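Local coordinates for protein NDP-N-acetyl-D-galactosaminuronic acid dehydrogenase (Methanosarcina mazei Go1, PDB 3G79) that probably oxidises UDP-N-acetyl-alpha-D-mannosamine to its uronate in two NAD-dependent steps, as a member of the UDP-glucose/GDP-mannose dehydrogenase family, at residues G152-M157 against A230-K235; F241-I246 against H292-D297; G317-S320 against R326-N329; L347-D352 against N414-V419. All blocks are in the same frame, centred on the assembly; numbering follows the deposited sequence.

Interaction 1: G152-M157 against A230-K235; sequences GTTEGM and AAEVTK
Glu232 reaches toward Thr154 with CG anti to its own carbonyl carbon (chi1 -72°) and the chain extended beyond that. This carries the carboxylate off helix 228-258 to the Gly152-Thr154 turn of the segment that runs into helix 154-166. Thr154 has OG1 turned beside its backbone N (chi1 -51°), which sets its hydroxyl on the same side as its N-H, and both donate to Glu232 OE2. The bond from Thr154 N to Glu232 OE2 is 2.8 Å long and nearly straight, and it meets the oxygen almost along its C-O axis. The bond from Thr154 OG1 to Glu232 OE2 is also 2.8 Å, but it arrives from above the carboxylate plane. The other oxygen, Glu232 OE1, takes the N-H of Gly152 at 3.0 Å from N, from the face opposite the Thr154 hydroxyl, with an N-H...O angle of 177°. Ile149 of a loop and His178 of strand 175-178 pack against the Glu232 side chain. The contact joins the NAD-binding domain, a Rossmann-type fold, to the long helix 228-258 of the central domain. Three bonds grip the buried carboxylate and should fix its rotation. The N-H groups of Gly152 and Thr154 probably help to stabilise its negative charge.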
# COMPACT_ATOMS: atom_id res chain seq x y z
N GLY A 152 5.66 20.26 -12.81
CA GLY A 152 6.27 21.58 -12.92
C GLY A 152 6.20 22.12 -14.34
O GLY A 152 6.51 23.27 -14.59
N THR A 153 5.79 21.27 -15.27
CA THR A 153 5.65 21.66 -16.67
C THR A 153 4.58 22.77 -16.91
O THR A 153 4.87 23.82 -17.52
CB THR A 153 5.40 20.40 -17.53
OG1 THR A 153 6.43 19.43 -17.26
CG2 THR A 153 5.32 20.75 -19.03
N THR A 154 3.35 22.56 -16.42
CA THR A 154 2.31 23.57 -16.58
C THR A 154 2.73 24.97 -16.11
O THR A 154 2.70 25.92 -16.92
CB THR A 154 1.00 23.15 -15.92
OG1 THR A 154 0.68 21.86 -16.38
CG2 THR A 154 -0.16 24.08 -16.33
N GLU A 155 3.10 25.09 -14.84
CA GLU A 155 3.46 26.38 -14.24
C GLU A 155 4.85 26.82 -14.71
O GLU A 155 5.23 27.97 -14.54
CB GLU A 155 3.48 26.32 -12.71
CG GLU A 155 2.18 25.87 -12.06
CD GLU A 155 1.26 27.02 -11.73
OE1 GLU A 155 1.61 28.17 -12.09
OE2 GLU A 155 0.19 26.78 -11.12
N GLY A 156 5.62 25.90 -15.27
CA GLY A 156 6.95 26.20 -15.75
C GLY A 156 6.93 26.47 -17.24
O GLY A 156 6.50 27.51 -17.67
N MET A 157 7.39 25.51 -18.04
CA MET A 157 7.64 25.85 -19.44
C MET A 157 6.40 26.04 -20.27
O MET A 157 6.41 26.80 -21.23
CB MET A 157 8.66 24.93 -20.14
CG MET A 157 8.47 23.43 -20.06
SD MET A 157 9.02 22.62 -21.62
CE MET A 157 7.34 22.39 -22.27
N ALA A 230 -0.93 19.81 -8.78
CA ALA A 230 -1.44 18.62 -8.08
C ALA A 230 -1.87 17.54 -9.09
O ALA A 230 -1.68 16.36 -8.86
CB ALA A 230 -2.59 19.00 -7.20
N ALA A 231 -2.39 17.98 -10.22
CA ALA A 231 -2.78 17.09 -11.30
C ALA A 231 -1.58 16.35 -11.79
O ALA A 231 -1.65 15.18 -11.93
CB ALA A 231 -3.47 17.88 -12.49
N GLU A 232 -0.47 17.05 -12.04
CA GLU A 232 0.76 16.43 -12.56
C GLU A 232 1.37 15.42 -11.58
O GLU A 232 1.87 14.37 -11.99
CB GLU A 232 1.83 17.49 -12.88
CG GLU A 232 1.57 18.37 -14.14
CD GLU A 232 2.32 19.65 -14.00
OE1 GLU A 232 2.71 19.96 -12.85
OE2 GLU A 232 2.59 20.33 -14.98
N VAL A 233 1.34 15.78 -10.31
CA VAL A 233 1.81 14.93 -9.24
C VAL A 233 0.94 13.69 -9.06
O VAL A 233 1.43 12.62 -8.75
CB VAL A 233 1.92 15.74 -7.95
CG1 VAL A 233 2.09 14.87 -6.75
CG2 VAL A 233 3.09 16.71 -8.10
N THR A 234 -0.34 13.83 -9.34
CA THR A 234 -1.25 12.68 -9.20
C THR A 234 -0.81 11.48 -10.01
O THR A 234 -0.72 10.37 -9.46
CB THR A 234 -2.68 13.02 -9.59
OG1 THR A 234 -3.21 13.96 -8.64
CG2 THR A 234 -3.55 11.72 -9.64
N LYS A 235 -0.52 11.71 -11.29
CA LYS A 235 -0.03 10.64 -12.14
C LYS A 235 1.32 10.07 -11.73
O LYS A 235 1.54 8.85 -11.86
CB LYS A 235 -0.09 11.07 -13.63
CG LYS A 235 1.16 10.89 -14.42
CD LYS A 235 1.48 9.47 -14.86
CE LYS A 235 2.88 9.58 -15.54
NZ LYS A 235 3.47 8.40 -16.22

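Interaction 2: F241-I246 against H292-D297; sequences FRDLQI and HCLTKD
Leu294 of helix 293-305 packs across Arg242 and Asp243 of helix 228-258. This is a helix-helix crossing within the all-helical part of the central dehydrogenase domain. The two short segments run at 103° to each other, and their axes come within 9.2 Å. The tight part is built round one methyl, Leu294 CD2. It lies 3.5 Å from the backbone N of Asp243 and 3.6 Å from CG of Arg242. It also rests on Asp243 CB. The aliphatic start of Arg242 has CG anti to the backbone N (chi1 164°), which lays CG against Leu294 CD2 before the chain bends at chi3. Leu294 is thus held against the backbone of one helix turn and the side-chain stems on it. The looser side is the other methyl. Leu294 CD1 faces Ile246 CD1 at 4.4 Å, a light apolar contact. Arg242, Ile246 and Leu294 all remain partly exposed, while Asp243 is buried. Asp243 does not bond to the opposite segment. Its OD1 instead makes a salt bridge with Arg326 and accepts a hydrogen bond from Asn329, both on helix 321-345. A third helix therefore ties down the acidic end. Arg242 also packs on Gly277 of the second subunit. The carboxylate carbon of Asp243, CG, sits 3.4 Å from the carbonyl O of Leu294.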
# COMPACT_ATOMS: atom_id res chain seq x y z
N PHE A 241 3.37 4.89 -5.86
CA PHE A 241 2.74 4.11 -4.80
C PHE A 241 2.61 2.66 -5.22
O PHE A 241 2.86 1.78 -4.41
CB PHE A 241 1.39 4.75 -4.41
CG PHE A 241 1.52 5.81 -3.39
CD1 PHE A 241 2.50 6.79 -3.50
CD2 PHE A 241 0.72 5.82 -2.26
CE1 PHE A 241 2.64 7.77 -2.53
CE2 PHE A 241 0.87 6.79 -1.28
CZ PHE A 241 1.82 7.76 -1.42
N ARG A 242 2.27 2.42 -6.49
CA ARG A 242 2.25 1.07 -7.06
C ARG A 242 3.64 0.46 -6.98
O ARG A 242 3.79 -0.64 -6.47
CB ARG A 242 1.69 0.99 -8.52
CG ARG A 242 2.05 -0.35 -9.24
CD ARG A 242 1.14 -0.77 -10.41
NE ARG A 242 -0.03 -1.45 -9.89
CZ ARG A 242 -0.44 -2.68 -10.22
NH1 ARG A 242 0.19 -3.40 -11.15
NH2 ARG A 242 -1.51 -3.16 -9.60
N ASP A 243 4.64 1.20 -7.44
CA ASP A 243 6.02 0.77 -7.42
C ASP A 243 6.44 0.39 -6.01
O ASP A 243 7.07 -0.63 -5.79
CB ASP A 243 6.93 1.84 -8.01
CG ASP A 243 8.36 1.39 -8.13
OD1 ASP A 243 8.60 0.21 -8.46
OD2 ASP A 243 9.27 2.20 -7.88
N LEU A 244 6.07 1.20 -5.06
CA LEU A 244 6.29 0.87 -3.65
C LEU A 244 5.54 -0.38 -3.18
O LEU A 244 6.13 -1.17 -2.41
CB LEU A 244 5.96 2.07 -2.77
CG LEU A 244 6.00 1.78 -1.26
CD1 LEU A 244 7.44 1.47 -0.77
CD2 LEU A 244 5.42 2.92 -0.50
N GLN A 245 4.29 -0.60 -3.61
CA GLN A 245 3.62 -1.83 -3.16
C GLN A 245 4.32 -3.07 -3.67
O GLN A 245 4.31 -4.15 -3.04
CB GLN A 245 2.07 -1.89 -3.33
CG GLN A 245 1.50 -1.32 -4.57
CD GLN A 245 -0.04 -0.97 -4.53
OE1 GLN A 245 -0.46 -0.02 -5.23
NE2 GLN A 245 -0.84 -1.73 -3.76
N ILE A 246 4.98 -2.91 -4.81
CA ILE A 246 5.66 -4.02 -5.43
C ILE A 246 6.96 -4.24 -4.70
O ILE A 246 7.39 -5.36 -4.48
CB ILE A 246 5.91 -3.76 -6.90
CG1 ILE A 246 4.63 -4.00 -7.71
CG2 ILE A 246 7.11 -4.64 -7.46
CD1 ILE A 246 4.73 -3.38 -9.13
N HIS A 292 7.79 2.40 -18.40
CA HIS A 292 8.36 3.73 -18.27
C HIS A 292 7.98 4.33 -16.94
O HIS A 292 8.84 4.61 -16.10
CB HIS A 292 7.89 4.64 -19.39
CG HIS A 292 8.45 4.29 -20.71
ND1 HIS A 292 9.81 4.25 -20.95
CD2 HIS A 292 7.85 3.97 -21.89
CE1 HIS A 292 10.02 3.91 -22.22
NE2 HIS A 292 8.85 3.74 -22.80
N CYS A 293 6.67 4.53 -16.78
CA CYS A 293 6.05 5.14 -15.60
C CYS A 293 6.61 4.59 -14.29
O CYS A 293 7.32 5.27 -13.59
CB CYS A 293 4.52 5.00 -15.67
SG CYS A 293 3.85 6.02 -17.02
N LEU A 294 6.31 3.32 -14.03
CA LEU A 294 6.73 2.61 -12.83
C LEU A 294 8.21 2.70 -12.47
O LEU A 294 8.54 2.65 -11.29
CB LEU A 294 6.33 1.13 -12.96
CG LEU A 294 4.97 0.71 -12.43
CD1 LEU A 294 4.69 -0.77 -12.73
CD2 LEU A 294 4.91 0.95 -10.93
N THR A 295 9.09 2.81 -13.47
CA THR A 295 10.54 2.87 -13.23
C THR A 295 11.07 4.33 -13.14
O THR A 295 12.18 4.56 -12.70
CB THR A 295 11.35 2.10 -14.35
OG1 THR A 295 10.93 2.50 -15.66
CG2 THR A 295 11.17 0.61 -14.26
N LYS A 296 10.29 5.31 -13.55
CA LYS A 296 10.85 6.64 -13.79
C LYS A 296 10.17 7.73 -13.01
O LYS A 296 10.75 8.77 -12.75
CB LYS A 296 10.81 7.00 -15.27
CG LYS A 296 12.03 6.61 -15.96
CD LYS A 296 11.73 5.89 -17.24
CE LYS A 296 11.26 6.83 -18.35
NZ LYS A 296 11.78 6.31 -19.65
N ASP A 297 8.92 7.49 -12.66
CA ASP A 297 8.13 8.51 -12.04
C ASP A 297 8.72 8.97 -10.72
O ASP A 297 8.62 10.13 -10.40
CB ASP A 297 6.65 8.06 -11.90
CG ASP A 297 5.83 8.26 -13.21
OD1 ASP A 297 6.42 8.60 -14.26
OD2 ASP A 297 4.58 8.09 -13.18

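Interaction 3: G317-S320 against R326-N329; sequences GADS and RKVN
Lys327 stretches from helix 321-345 toward Asp319, which lies just before that helix. Its CB points toward the loop. CG stands anti to the carbonyl carbon (chi1 -70°), and from there the chain runs out extended. CB, CG, CD and CE meet nothing in 317-320. Only the tip arrives. Lys327 NZ comes to 3.9 Å from Asp319 OD2, a long salt bridge. The two side chains cross at about a right angle. Both residues are exposed, so solvent probably screens the pair, and the attraction is likely to be modest. The loop is anchored more firmly next door. Ser320 OG caps the backbone N of Tyr322 and also bonds to Glu302 and to Gln251 of the second subunit. The Asp319 side chain packs on Leu324 of the second subunit, which places the ion pair beside the dimer interface. The nearest CA atoms across the contact, those of Asp319 and Lys327, are 11.0 Å apart, a gap spanned by the long lysine. The setting is an N-capped helix start, with Ser320 as the N-cap and the long ion pair an addition at the surface.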
# COMPACT_ATOMS: atom_id res chain seq x y z
N GLY A 317 19.15 12.37 7.48
CA GLY A 317 19.80 11.21 6.90
C GLY A 317 18.98 10.63 5.76
O GLY A 317 19.45 10.61 4.61
N ALA A 318 17.77 10.14 6.06
CA ALA A 318 16.74 9.98 5.03
C ALA A 318 16.87 8.79 4.10
O ALA A 318 17.03 7.67 4.50
CB ALA A 318 16.65 11.26 4.18
N ASP A 319 16.84 9.10 2.82
CA ASP A 319 16.41 8.19 1.77
C ASP A 319 14.91 8.27 1.78
O ASP A 319 14.25 7.97 2.78
CB ASP A 319 16.95 6.77 1.91
CG ASP A 319 18.41 6.63 1.46
OD1 ASP A 319 19.12 7.67 1.41
OD2 ASP A 319 18.84 5.48 1.18
N SER A 320 14.41 8.80 0.68
CA SER A 320 13.03 8.80 0.35
C SER A 320 12.68 7.36 0.31
O SER A 320 13.40 6.53 -0.28
CB SER A 320 12.88 9.38 -1.04
OG SER A 320 11.62 9.10 -1.62
N ARG A 326 12.61 1.95 -5.56
CA ARG A 326 13.26 1.75 -6.86
C ARG A 326 14.44 0.77 -6.75
O ARG A 326 14.69 -0.02 -7.67
CB ARG A 326 13.71 3.08 -7.48
CG ARG A 326 12.59 3.95 -8.09
CD ARG A 326 11.66 3.17 -9.06
NE ARG A 326 12.43 2.27 -9.89
CZ ARG A 326 12.04 1.08 -10.30
NH1 ARG A 326 10.83 0.58 -10.00
NH2 ARG A 326 12.85 0.39 -11.05
N LYS A 327 15.15 0.77 -5.62
CA LYS A 327 16.33 -0.09 -5.53
C LYS A 327 15.99 -1.55 -5.22
O LYS A 327 16.70 -2.47 -5.68
CB LYS A 327 17.32 0.44 -4.51
CG LYS A 327 18.04 1.72 -4.90
CD LYS A 327 18.75 2.20 -3.61
CE LYS A 327 19.47 3.54 -3.75
NZ LYS A 327 19.68 4.04 -2.38
N VAL A 328 14.94 -1.76 -4.42
CA VAL A 328 14.46 -3.11 -4.11
C VAL A 328 14.07 -3.73 -5.46
O VAL A 328 14.68 -4.72 -5.92
CB VAL A 328 13.32 -3.09 -3.06
CG1 VAL A 328 12.61 -4.41 -2.94
CG2 VAL A 328 13.87 -2.72 -1.71
N ASN A 329 13.15 -3.09 -6.14
CA ASN A 329 12.68 -3.55 -7.43
C ASN A 329 13.78 -3.70 -8.52
O ASN A 329 13.71 -4.65 -9.31
CB ASN A 329 11.54 -2.63 -7.89
CG ASN A 329 10.26 -2.82 -7.07
OD1 ASN A 329 10.06 -3.86 -6.40
ND2 ASN A 329 9.38 -1.82 -7.12

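Interaction 4: L347-D352 against N414-V419; sequences LGKKMD and NADAIV
Lys349 and Asp416 meet through one ion pair. Lys349 NZ lies 3.2 Å from Asp416 OD1, and both residues are partly exposed. The lysine leaves the loop with CG anti to its carbonyl carbon (chi1 -54°) and bends at chi3, so that its end comes obliquely across the aspartate. The carbon contact is as close as the charged one. Lys349 CE is also 3.2 Å from OD1 of Asp416, which puts the last two atoms of the lysine side by side against a single oxygen. Lys441 NZ is a second, long and weak ionic partner of this oxygen.

The other carboxylate oxygen is used differently. Asp416 OD2 accepts a hydrogen bond from the backbone N of Lys355, at the start of strand 355-359. One aspartate thus bonds a neighbouring strand with one oxygen and faces the lysine with the other. That strand lies next to strand 417-420 in the parallel six-stranded sheet of the UDP-binding domain, which has Rossmann-like strand order. The sheet is entered from the long helix 321-345 through this loop.

Backbone geometry sets up the loop. Gly348, with phi 71°, ends that helix in a Schellman motif, and the chain then turns extended at Lys349.

Side-chain packing adds two contacts. The Lys349 side chain rests on Leu344 of helix 321-345, and the Asp416 side chain touches Ser354.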
# COMPACT_ATOMS: atom_id res chain seq x y z
N LEU A 347 24.50 -28.64 -7.45
CA LEU A 347 24.97 -29.72 -8.30
C LEU A 347 26.48 -29.74 -8.51
O LEU A 347 27.00 -30.64 -9.16
CB LEU A 347 24.30 -29.64 -9.65
CG LEU A 347 22.78 -29.71 -9.60
CD1 LEU A 347 22.23 -29.47 -10.99
CD2 LEU A 347 22.30 -31.05 -9.00
N GLY A 348 27.20 -28.78 -7.94
CA GLY A 348 28.59 -28.60 -8.32
C GLY A 348 28.81 -28.02 -9.73
O GLY A 348 29.92 -28.16 -10.28
N LYS A 349 27.78 -27.38 -10.31
CA LYS A 349 27.90 -26.55 -11.54
C LYS A 349 28.05 -25.04 -11.29
O LYS A 349 27.65 -24.53 -10.25
CB LYS A 349 26.73 -26.81 -12.51
CG LYS A 349 26.52 -28.27 -12.85
CD LYS A 349 25.09 -28.54 -13.26
CE LYS A 349 24.92 -28.86 -14.76
NZ LYS A 349 23.57 -29.50 -15.09
N LYS A 350 28.63 -24.33 -12.25
CA LYS A 350 28.86 -22.88 -12.19
C LYS A 350 28.30 -22.17 -13.42
O LYS A 350 28.26 -22.73 -14.51
CB LYS A 350 30.36 -22.56 -12.12
CG LYS A 350 31.22 -23.44 -11.16
CD LYS A 350 31.13 -22.96 -9.69
CE LYS A 350 31.90 -23.89 -8.74
NZ LYS A 350 31.99 -23.25 -7.38
N MET A 351 27.89 -20.92 -13.27
CA MET A 351 27.31 -20.20 -14.42
C MET A 351 28.13 -20.34 -15.70
O MET A 351 27.55 -20.59 -16.78
CB MET A 351 27.06 -18.72 -14.08
CG MET A 351 26.17 -17.97 -15.09
SD MET A 351 24.53 -18.68 -15.39
CE MET A 351 23.74 -18.33 -13.82
N ASP A 352 29.44 -20.22 -15.58
CA ASP A 352 30.34 -20.26 -16.74
C ASP A 352 30.27 -21.62 -17.50
O ASP A 352 30.39 -22.69 -16.91
CB ASP A 352 31.78 -19.94 -16.32
CG ASP A 352 32.75 -19.80 -17.50
OD1 ASP A 352 32.32 -19.74 -18.69
OD2 ASP A 352 33.97 -19.76 -17.23
N ASN A 414 19.08 -28.94 -24.15
CA ASN A 414 20.43 -28.94 -23.60
C ASN A 414 20.72 -27.88 -22.52
O ASN A 414 21.86 -27.68 -22.11
CB ASN A 414 21.46 -28.91 -24.75
CG ASN A 414 21.34 -30.13 -25.66
OD1 ASN A 414 20.99 -31.21 -25.20
ND2 ASN A 414 21.61 -29.95 -26.95
N ALA A 415 19.68 -27.21 -22.03
CA ALA A 415 19.87 -26.12 -21.08
C ALA A 415 20.14 -26.59 -19.64
O ALA A 415 19.48 -27.48 -19.13
CB ALA A 415 18.70 -25.18 -21.12
N ASP A 416 21.13 -25.98 -19.00
CA ASP A 416 21.46 -26.29 -17.60
C ASP A 416 20.43 -25.69 -16.64
O ASP A 416 20.03 -26.36 -15.70
CB ASP A 416 22.88 -25.82 -17.24
CG ASP A 416 23.93 -26.54 -18.05
OD1 ASP A 416 24.33 -27.65 -17.65
OD2 ASP A 416 24.36 -26.02 -19.10
N ALA A 417 20.01 -24.46 -16.90
CA ALA A 417 19.00 -23.79 -16.08
C ALA A 417 17.82 -23.35 -16.91
O ALA A 417 18.00 -22.83 -18.00
CB ALA A 417 19.61 -22.60 -15.39
N ILE A 418 16.61 -23.58 -16.39
CA ILE A 418 15.40 -23.04 -16.99
C ILE A 418 14.86 -21.95 -16.05
O ILE A 418 14.54 -22.21 -14.87
CB ILE A 418 14.34 -24.12 -17.26
CG1 ILE A 418 14.82 -25.12 -18.29
CG2 ILE A 418 13.03 -23.51 -17.78
CD1 ILE A 418 14.29 -26.49 -18.06
N VAL A 419 14.77 -20.73 -16.58
CA VAL A 419 14.54 -19.53 -15.78
C VAL A 419 13.32 -18.73 -16.29
O VAL A 419 13.27 -18.32 -17.45
CB VAL A 419 15.80 -18.67 -15.77
CG1 VAL A 419 15.63 -17.51 -14.83
CG2 VAL A 419 17.00 -19.53 -15.31

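From the N terminus, interaction 1 comes first and closes a loop of 72 residues, tying the NAD-binding domain to helix 228-258. Interaction 2 starts further along that helix and closes a 45-residue loop onto helix 293-305. The two touch through Lys235, whose NZ is near Asp297. Interaction 3 is the shortest closure, spanning the start of helix 321-345. It touches interaction 2 where helices 228-258 and 321-345 meet. Interaction 4 follows that helix and closes 61 residues inside the UDP-binding domain, its nearest atoms about 14 Å from interaction 3. All four run in series; none nest or cross. Interactions 1 to 3 also touch the second subunit.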